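Local atomic coordinates of Asp/Glu-specific dipeptidyl-peptidase (Flavobacterium psychrophilum, PDB entry 5JXF), a protein that removes dipeptides from the N-terminus of oligopeptides by a serine-protease mechanism, with strict specificity for aspartate or glutamate at the P1 position. Residues T191-N196 against I577-N582; Y292-A297 against A559-Y564; K369-K374 against N386-F391. One frame throughout, in Å; residues are numbered along the deposited sequence.

Contact 1. Residues T191-N196 against I577-N582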
loop_
_atom_site.group_PDB
_atom_site.type_symbol
_atom_site.label_atom_id
_atom_site.label_comp_id
_atom_site.label_asym_id
_atom_site.label_seq_id
_atom_site.Cartn_x
_atom_site.Cartn_y
_atom_site.Cartn_z
ATOM N N THR A 191 36.678 6.989 -17.105
ATOM C CA THR A 191 36.513 8.430 -17.114
ATOM C C THR A 191 35.749 8.894 -15.882
ATOM O O THR A 191 34.729 8.315 -15.522
ATOM C CB THR A 191 35.781 8.880 -18.371
ATOM O OG1 THR A 191 36.275 8.138 -19.490
ATOM C CG2 THR A 191 35.986 10.355 -18.599
ATOM N N PHE A 192 36.252 9.936 -15.229
ATOM C CA PHE A 192 35.610 10.492 -14.040
ATOM C C PHE A 192 35.255 11.973 -14.212
ATOM O O PHE A 192 35.898 12.697 -14.984
ATOM C CB PHE A 192 36.517 10.337 -12.813
ATOM C CG PHE A 192 36.684 8.916 -12.330
ATOM C CD1 PHE A 192 37.444 8.001 -13.047
ATOM C CD2 PHE A 192 36.108 8.508 -11.127
ATOM C CE1 PHE A 192 37.600 6.700 -12.589
ATOM C CE2 PHE A 192 36.271 7.206 -10.651
ATOM C CZ PHE A 192 37.010 6.300 -11.378
ATOM N N PHE A 193 34.244 12.419 -13.469
ATOM C CA PHE A 193 33.835 13.822 -13.450
ATOM C C PHE A 193 33.598 14.345 -14.861
ATOM O O PHE A 193 34.012 15.460 -15.192
ATOM C CB PHE A 193 34.888 14.693 -12.752
ATOM C CG PHE A 193 34.920 14.553 -11.250
ATOM C CD1 PHE A 193 33.897 15.067 -10.470
ATOM C CD2 PHE A 193 36.001 13.959 -10.617
ATOM C CE1 PHE A 193 33.934 14.960 -9.082
ATOM C CE2 PHE A 193 36.044 13.847 -9.230
ATOM C CZ PHE A 193 35.006 14.345 -8.463
ATOM N N GLU A 194 32.977 13.514 -15.695
ATOM C CA GLU A 194 32.531 13.917 -17.034
ATOM C C GLU A 194 33.700 14.208 -17.971
ATOM O O GLU A 194 33.510 14.777 -19.040
ATOM C CB GLU A 194 31.617 15.147 -16.948
ATOM C CG GLU A 194 30.331 14.918 -16.153
ATOM C CD GLU A 194 29.275 14.145 -16.930
ATOM O OE1 GLU A 194 29.500 13.860 -18.128
ATOM O OE2 GLU A 194 28.227 13.810 -16.333
ATOM N N GLY A 195 34.904 13.822 -17.562
ATOM C CA GLY A 195 36.081 13.972 -18.404
ATOM C C GLY A 195 37.184 14.820 -17.805
ATOM O O GLY A 195 38.241 15.005 -18.422
ATOM N N ASN A 196 36.944 15.343 -16.606
ATOM C CA ASN A 196 37.945 16.145 -15.906
ATOM C C ASN A 196 39.038 15.301 -15.262
ATOM O O ASN A 196 40.049 15.824 -14.797
ATOM C CB ASN A 196 37.278 17.010 -14.837
ATOM C CG ASN A 196 36.506 18.168 -15.425
ATOM O OD1 ASN A 196 37.091 19.171 -15.832
ATOM N ND2 ASN A 196 35.182 18.048 -15.452
ATOM N N ILE A 577 31.837 17.034 -2.775
ATOM C CA ILE A 577 31.564 16.647 -4.152
ATOM C C ILE A 577 32.253 15.329 -4.478
ATOM O O ILE A 577 33.456 15.171 -4.289
ATOM C CB ILE A 577 31.984 17.745 -5.150
ATOM C CG1 ILE A 577 30.866 18.786 -5.249
ATOM C CG2 ILE A 577 32.228 17.158 -6.528
ATOM C CD1 ILE A 577 31.210 19.991 -6.071
ATOM N N PHE A 578 31.453 14.375 -4.936
ATOM C CA PHE A 578 31.936 13.059 -5.309
ATOM C C PHE A 578 31.713 12.856 -6.795
ATOM O O PHE A 578 30.780 13.409 -7.353
ATOM C CB PHE A 578 31.226 11.967 -4.501
ATOM C CG PHE A 578 29.728 11.972 -4.647
ATOM C CD1 PHE A 578 28.944 12.813 -3.872
ATOM C CD2 PHE A 578 29.100 11.103 -5.532
ATOM C CE1 PHE A 578 27.554 12.803 -3.988
ATOM C CE2 PHE A 578 27.703 11.083 -5.655
ATOM C CZ PHE A 578 26.934 11.937 -4.882
ATOM N N PRO A 579 32.579 12.067 -7.443
ATOM C CA PRO A 579 32.420 11.788 -8.871
ATOM C C PRO A 579 31.188 10.937 -9.135
ATOM O O PRO A 579 30.859 10.080 -8.314
ATOM C CB PRO A 579 33.700 11.018 -9.220
ATOM C CG PRO A 579 34.117 10.409 -7.951
ATOM C CD PRO A 579 33.775 11.415 -6.893
ATOM N N ASP A 580 30.536 11.162 -10.269
ATOM C CA ASP A 580 29.360 10.387 -10.663
ATOM C C ASP A 580 29.790 8.934 -10.742
ATOM O O ASP A 580 30.950 8.663 -10.997
ATOM C CB ASP A 580 28.801 10.871 -12.013
ATOM C CG ASP A 580 27.843 12.087 -11.883
ATOM O OD1 ASP A 580 26.975 12.109 -10.980
ATOM O OD2 ASP A 580 27.942 13.022 -12.711
ATOM N N ALA A 581 28.882 7.995 -10.515
ATOM C CA ALA A 581 29.241 6.589 -10.666
ATOM C C ALA A 581 29.586 6.322 -12.126
ATOM O O ALA A 581 29.019 6.944 -13.026
ATOM C CB ALA A 581 28.098 5.675 -10.197
ATOM N N ASN A 582 30.514 5.398 -12.353
ATOM C CA ASN A 582 30.945 5.033 -13.693
ATOM C C ASN A 582 31.424 3.602 -13.747
ATOM O O ASN A 582 32.424 3.300 -14.410
ATOM C CB ASN A 582 32.054 5.978 -14.176
ATOM C CG ASN A 582 33.302 5.915 -13.305
ATOM O OD1 ASN A 582 33.325 5.251 -12.263
ATOM N ND2 ASN A 582 34.343 6.629 -13.719
#
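Phe193 lays one face of its ring on Pro579, whose CB stands 3.7 Å from the ring centroid and 15° off the normal, a CH-pi contact displaced toward the rim. The same ring presents an edge to Ile577, Phe193 CE1 lying 3.8 Å from Ile577 CG2. A second aromatic, Phe192, takes an amide instead: Asn582 ND2 hovers 3.3 Å above the centre of the ring plane, with the amide turned 78° to it. Asn582 ND2 also donates to Thr191 O at 2.5 Å, a modelled length so short that its exact value is doubtful. The first torsion of Asn582 (chi1 62°) wedges CG between the backbone N and the carbonyl carbon, while bonds from Thr584 OG1 and Arg586 NH2 to OD1 probably help to fix the rotation of the amide. Glu194 OE2 faces Asp580 OD2 at 3.7 Å, which might raise the proton affinity of one of them, an effect that the Glu291 N-H on Asp580 OD1 would partly offset. The arrangement is a beta-hairpin turn, joining strands 186-192 and 197-214, packed on the loop that precedes strand 586-591. Helix 547-571 covers its flank, Leu569 touching both Phe193 and Ile577 and Arg562 O accepting from Asn196 ND2.

Contact 2. Residues Y292-A297 against A559-Y564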
loop_
_atom_site.group_PDB
_atom_site.type_symbol
_atom_site.label_atom_id
_atom_site.label_comp_id
_atom_site.label_asym_id
_atom_site.label_seq_id
_atom_site.Cartn_x
_atom_site.Cartn_y
_atom_site.Cartn_z
ATOM N N TYR A 292 24.784 16.049 -10.975
ATOM C CA TYR A 292 25.158 17.423 -11.263
ATOM C C TYR A 292 24.540 17.975 -12.544
ATOM O O TYR A 292 25.110 18.857 -13.186
ATOM C CB TYR A 292 26.673 17.510 -11.316
ATOM C CG TYR A 292 27.298 16.884 -10.096
ATOM C CD1 TYR A 292 27.229 17.516 -8.864
ATOM C CD2 TYR A 292 27.930 15.641 -10.167
ATOM C CE1 TYR A 292 27.790 16.946 -7.742
ATOM C CE2 TYR A 292 28.487 15.061 -9.046
ATOM C CZ TYR A 292 28.411 15.719 -7.836
ATOM O OH TYR A 292 28.961 15.157 -6.711
ATOM N N LEU A 293 23.373 17.457 -12.904
ATOM C CA LEU A 293 22.702 17.877 -14.122
ATOM C C LEU A 293 22.132 19.280 -13.978
ATOM O O LEU A 293 21.910 19.758 -12.870
ATOM C CB LEU A 293 21.592 16.891 -14.485
ATOM C CG LEU A 293 22.050 15.561 -15.079
ATOM C CD1 LEU A 293 20.865 14.657 -15.361
ATOM C CD2 LEU A 293 22.874 15.789 -16.333
ATOM N N PRO A 294 21.923 19.957 -15.111
ATOM C CA PRO A 294 21.194 21.224 -15.173
ATOM C C PRO A 294 19.703 20.994 -15.004
ATOM O O PRO A 294 19.265 19.855 -15.143
ATOM C CB PRO A 294 21.488 21.706 -16.581
ATOM C CG PRO A 294 21.563 20.412 -17.343
ATOM C CD PRO A 294 22.377 19.543 -16.449
ATOM N N SER A 295 18.950 22.060 -14.740
ATOM C CA SER A 295 17.496 21.998 -14.633
ATOM C C SER A 295 16.869 21.324 -15.837
ATOM O O SER A 295 15.927 20.538 -15.718
ATOM C CB SER A 295 16.906 23.408 -14.495
ATOM O OG SER A 295 17.226 23.997 -13.248
ATOM N N PHE A 296 17.406 21.649 -17.006
ATOM C CA PHE A 296 16.779 21.287 -18.265
ATOM C C PHE A 296 16.912 19.797 -18.552
ATOM O O PHE A 296 16.113 19.223 -19.299
ATOM C CB PHE A 296 17.384 22.127 -19.387
ATOM C CG PHE A 296 17.571 23.573 -19.011
ATOM C CD1 PHE A 296 16.483 24.438 -18.966
ATOM C CD2 PHE A 296 18.830 24.065 -18.690
ATOM C CE1 PHE A 296 16.647 25.768 -18.615
ATOM C CE2 PHE A 296 19.000 25.391 -18.337
ATOM C CZ PHE A 296 17.903 26.246 -18.299
ATOM N N ALA A 297 17.906 19.173 -17.927
ATOM C CA ALA A 297 18.120 17.740 -18.074
ATOM C C ALA A 297 17.063 16.984 -17.295
ATOM O O ALA A 297 16.482 16.016 -17.785
ATOM C CB ALA A 297 19.517 17.350 -17.601
ATOM N N ALA A 559 29.944 18.011 -23.862
ATOM C CA ALA A 559 31.084 18.901 -23.707
ATOM C C ALA A 559 30.753 19.992 -22.708
ATOM O O ALA A 559 31.533 20.313 -21.812
ATOM C CB ALA A 559 31.474 19.506 -25.043
ATOM N N LEU A 560 29.573 20.559 -22.867
ATOM C CA LEU A 560 29.106 21.578 -21.952
ATOM C C LEU A 560 28.989 21.009 -20.529
ATOM O O LEU A 560 29.334 21.670 -19.546
ATOM C CB LEU A 560 27.776 22.129 -22.447
ATOM C CG LEU A 560 27.706 23.130 -23.601
ATOM C CD1 LEU A 560 26.271 23.230 -24.048
ATOM C CD2 LEU A 560 28.233 24.505 -23.207
ATOM N N GLN A 561 28.525 19.768 -20.433
ATOM C CA GLN A 561 28.389 19.084 -19.146
ATOM C C GLN A 561 29.756 18.849 -18.492
ATOM O O GLN A 561 29.900 18.956 -17.272
ATOM C CB GLN A 561 27.646 17.755 -19.332
ATOM C CG GLN A 561 27.395 16.985 -18.053
ATOM C CD GLN A 561 26.639 17.793 -17.021
ATOM O OE1 GLN A 561 25.504 18.214 -17.259
ATOM N NE2 GLN A 561 27.262 18.010 -15.866
ATOM N N ARG A 562 30.757 18.537 -19.310
ATOM C CA ARG A 562 32.126 18.413 -18.825
ATOM C C ARG A 562 32.588 19.704 -18.143
ATOM O O ARG A 562 33.227 19.660 -17.088
ATOM C CB ARG A 562 33.074 18.047 -19.972
ATOM C CG ARG A 562 34.550 17.995 -19.581
ATOM C CD ARG A 562 35.422 17.443 -20.704
ATOM N NE ARG A 562 35.562 18.391 -21.810
ATOM C CZ ARG A 562 34.912 18.294 -22.966
ATOM N NH1 ARG A 562 34.083 17.281 -23.174
ATOM N NH2 ARG A 562 35.089 19.202 -23.917
ATOM N N ILE A 563 32.250 20.847 -18.743
ATOM C CA ILE A 563 32.659 22.152 -18.220
ATOM C C ILE A 563 31.827 22.549 -17.008
ATOM O O ILE A 563 32.342 23.120 -16.041
ATOM C CB ILE A 563 32.537 23.245 -19.287
ATOM C CG1 ILE A 563 33.471 22.950 -20.457
ATOM C CG2 ILE A 563 32.844 24.621 -18.704
ATOM C CD1 ILE A 563 33.376 23.979 -21.559
ATOM N N TYR A 564 30.538 22.241 -17.071
ATOM C CA TYR A 564 29.630 22.494 -15.963
ATOM C C TYR A 564 30.128 21.765 -14.713
ATOM O O TYR A 564 30.083 22.311 -13.607
ATOM C CB TYR A 564 28.210 22.050 -16.328
ATOM C CG TYR A 564 27.132 22.497 -15.365
ATOM C CD1 TYR A 564 27.301 23.616 -14.557
ATOM C CD2 TYR A 564 25.947 21.783 -15.255
ATOM C CE1 TYR A 564 26.313 24.014 -13.675
ATOM C CE2 TYR A 564 24.956 22.165 -14.378
ATOM C CZ TYR A 564 25.139 23.278 -13.588
ATOM O OH TYR A 564 24.140 23.651 -12.717
#
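Gln561 and Tyr564, one turn apart on helix 547-571, pack against residues 292-294. In this mostly helical part of an S46 peptidase, the N-terminal lead-in of helix 295-325, with Pro294 as N-cap, thus lies on the side of helix 547-571. From CB, the Gln561 chain first runs with CG anti to the backbone N (chi1 -178°), and CG packs on the side chain of Glu194. A bend at chi2 (56°) then turns the amide across the lead-in. Gln561 OE1 sits 3.5 Å from Pro294 CD and 3.7 Å from Leu293 CD2, so the carbonyl meets carbon alone across the contact; this buried oxygen has no hydrogen-bonding partner in the model. On the other branch Gln561 NE2 approaches Tyr292 O at 3.5 Å, a contact rather than a hydrogen bond; that carbonyl receives a weak bond from Gln568 NE2. The Tyr564 ring offers its edge to Pro294 N and Leu293 C, while Tyr564 CE2 comes within 3.5 Å of Tyr292 O. Helices 360-375 and 386-415 close in as well, through Phe367 on Tyr564 and Phe391 on Pro294. Tyr564 CE2 lies 4.1 Å from Pro294 CB, and the hydroxyl OH of the same ring is buried without a polar partner.

Contact 3. Residues K369-K374 against N386-F391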
loop_
_atom_site.group_PDB
_atom_site.type_symbol
_atom_site.label_atom_id
_atom_site.label_comp_id
_atom_site.label_asym_id
_atom_site.label_seq_id
_atom_site.Cartn_x
_atom_site.Cartn_y
_atom_site.Cartn_z
ATOM N N LYS A 369 20.573 29.664 -10.062
ATOM C CA LYS A 369 20.503 31.112 -9.898
ATOM C C LYS A 369 21.565 31.585 -8.896
ATOM O O LYS A 369 21.846 32.776 -8.795
ATOM C CB LYS A 369 19.100 31.538 -9.454
ATOM C CG LYS A 369 18.063 31.510 -10.569
ATOM N N ASP A 370 22.154 30.641 -8.167
ATOM C CA ASP A 370 23.258 30.935 -7.255
ATOM C C ASP A 370 24.589 30.548 -7.888
ATOM O O ASP A 370 25.647 31.039 -7.494
ATOM C CB ASP A 370 23.081 30.190 -5.930
ATOM C CG ASP A 370 24.249 30.401 -4.982
ATOM O OD1 ASP A 370 24.834 31.505 -4.983
ATOM O OD2 ASP A 370 24.598 29.455 -4.246
ATOM N N PHE A 371 24.524 29.648 -8.862
ATOM C CA PHE A 371 25.710 29.186 -9.573
ATOM C C PHE A 371 26.390 30.349 -10.279
ATOM O O PHE A 371 27.535 30.686 -9.992
ATOM C CB PHE A 371 25.335 28.097 -10.584
ATOM C CG PHE A 371 26.436 27.753 -11.551
ATOM C CD1 PHE A 371 27.540 27.028 -11.134
ATOM C CD2 PHE A 371 26.361 28.148 -12.883
ATOM C CE1 PHE A 371 28.552 26.708 -12.024
ATOM C CE2 PHE A 371 27.372 27.830 -13.777
ATOM C CZ PHE A 371 28.467 27.111 -13.348
ATOM N N GLN A 372 25.658 30.960 -11.200
ATOM C CA GLN A 372 26.149 32.092 -11.969
ATOM C C GLN A 372 26.430 33.316 -11.107
ATOM O O GLN A 372 27.267 34.150 -11.459
ATOM C CB GLN A 372 25.149 32.441 -13.063
ATOM C CG GLN A 372 25.795 32.794 -14.382
ATOM C CD GLN A 372 24.854 32.587 -15.553
ATOM O OE1 GLN A 372 23.957 31.770 -15.488
ATOM N NE2 GLN A 372 25.026 33.360 -16.601
ATOM N N GLN A 373 25.736 33.417 -9.977
ATOM C CA GLN A 373 26.027 34.463 -9.003
ATOM C C GLN A 373 27.397 34.210 -8.385
ATOM O O GLN A 373 27.967 35.076 -7.722
ATOM C CB GLN A 373 24.948 34.520 -7.917
ATOM N N LYS A 374 27.918 33.010 -8.615
ATOM C CA LYS A 374 29.229 32.630 -8.123
ATOM C C LYS A 374 30.262 32.610 -9.250
ATOM O O LYS A 374 31.460 32.542 -8.982
ATOM C CB LYS A 374 29.165 31.264 -7.430
ATOM N N ASN A 386 27.487 31.549 -19.444
ATOM C CA ASN A 386 26.703 31.226 -20.623
ATOM C C ASN A 386 26.185 29.781 -20.624
ATOM O O ASN A 386 25.089 29.519 -21.121
ATOM C CB ASN A 386 27.546 31.486 -21.870
ATOM C CG ASN A 386 27.586 32.965 -22.264
ATOM O OD1 ASN A 386 26.635 33.724 -22.036
ATOM N ND2 ASN A 386 28.677 33.362 -22.897
ATOM N N LEU A 387 26.976 28.867 -20.051
ATOM C CA LEU A 387 26.625 27.446 -19.892
ATOM C C LEU A 387 25.133 27.159 -19.736
ATOM O O LEU A 387 24.543 26.447 -20.542
ATOM C CB LEU A 387 27.354 26.866 -18.676
ATOM C CG LEU A 387 28.875 26.764 -18.744
ATOM C CD1 LEU A 387 29.421 26.231 -17.426
ATOM C CD2 LEU A 387 29.311 25.889 -19.915
ATOM N N LEU A 388 24.531 27.728 -18.701
ATOM C CA LEU A 388 23.118 27.501 -18.424
ATOM C C LEU A 388 22.229 27.909 -19.602
ATOM O O LEU A 388 21.243 27.235 -19.906
ATOM C CB LEU A 388 22.706 28.248 -17.154
ATOM C CG LEU A 388 23.393 27.766 -15.870
ATOM C CD1 LEU A 388 23.029 28.648 -14.685
ATOM C CD2 LEU A 388 23.042 26.310 -15.578
ATOM N N ALA A 389 22.588 28.997 -20.277
ATOM C CA ALA A 389 21.821 29.449 -21.433
ATOM C C ALA A 389 21.997 28.495 -22.611
ATOM O O ALA A 389 21.029 28.161 -23.299
ATOM C CB ALA A 389 22.227 30.860 -21.825
ATOM N N ASP A 390 23.232 28.052 -22.839
ATOM C CA ASP A 390 23.508 27.095 -23.905
ATOM C C ASP A 390 22.749 25.787 -23.677
ATOM O O ASP A 390 22.137 25.245 -24.597
ATOM C CB ASP A 390 25.011 26.826 -24.019
ATOM C CG ASP A 390 25.777 28.023 -24.548
ATOM O OD1 ASP A 390 25.245 28.708 -25.442
ATOM O OD2 ASP A 390 26.910 28.278 -24.082
ATOM N N PHE A 391 22.776 25.296 -22.443
ATOM C CA PHE A 391 22.055 24.082 -22.095
ATOM C C PHE A 391 20.592 24.159 -22.513
ATOM O O PHE A 391 20.088 23.267 -23.200
ATOM C CB PHE A 391 22.144 23.808 -20.594
ATOM C CG PHE A 391 23.406 23.113 -20.177
ATOM C CD1 PHE A 391 24.635 23.527 -20.624
ATOM C CD2 PHE A 391 23.353 22.015 -19.376
ATOM C CE1 PHE A 391 25.771 22.877 -20.215
ATOM C CE2 PHE A 391 24.485 21.357 -18.984
ATOM C CZ PHE A 391 25.689 21.775 -19.407
#
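A helical hairpin is built here from the last turns of helix 360-375 and the first of helix 386-415, joined by a short connection. Phe371 and Gln372 on one arm meet Leu387 and Leu388 on the other. The short axes run roughly antiparallel, at 140°, and come no closer than 10.7 Å, a spacing bridged by long side chains, not by close backbone packing. Leu388 does most of the touching. Its CG stands anti to the carbonyl carbon, which sends CD1 into the gap, where Leu388 CD1 approaches Phe371 CD2 to 3.8 Å, obliquely to the ring. The edge of that ring faces Leu387, Phe371 CZ lying 4.3 Å from Leu387 CD1. On the outer side Gln372 reaches over as an extended chain and slides past Leu388 in the opposite direction, placing Gln372 OE1 3.4 Å from Leu388 CD1. Its first torsion (chi1 -139°) departs from the staggered values, and Gln372 NE2 ends 4.2 Å from Asn386 N, too far to bond it. No hydrogen bond joins the two arms, so side-chain packing carries the contact. The first arm is kinked: the amides of Asp370, Gln373 and Lys374 lack the regular helical bond to the preceding turn, although Lys374 N donates to Phe371 O at 2.7 Å. Helix 547-571 packs against the hairpin. Tyr564 meets Phe371 in an edge-to-face pair, Ala567 of the same helix also touches Phe371, and Leu560 takes both Leu387 and Phe391, while Phe391 also reaches Pro294 at the start of helix 295-325.

From the N terminus the chain first passes 191-196, the turn of the beta-hairpin, then 292-297, before entering the largely helical region. There contact 3 closes the shortest loop, with only eleven residues between 369-374 and 386-391. Much later, 559-564 closes contact 2, and 577-582 closes contact 1 soon after leaving the same helix. The three closures are therefore concentric, contact 3 within contact 2 within contact 1, and none cross. In space the order is kept: contact 2 touches both others, Tyr292 OH probably hydrogen-bonding Phe578 O, whereas contacts 1 and 3 stay about 9 Å apart at their nearest atoms. Helix 547-571 thereby joins the beta-hairpin to the helical hairpin.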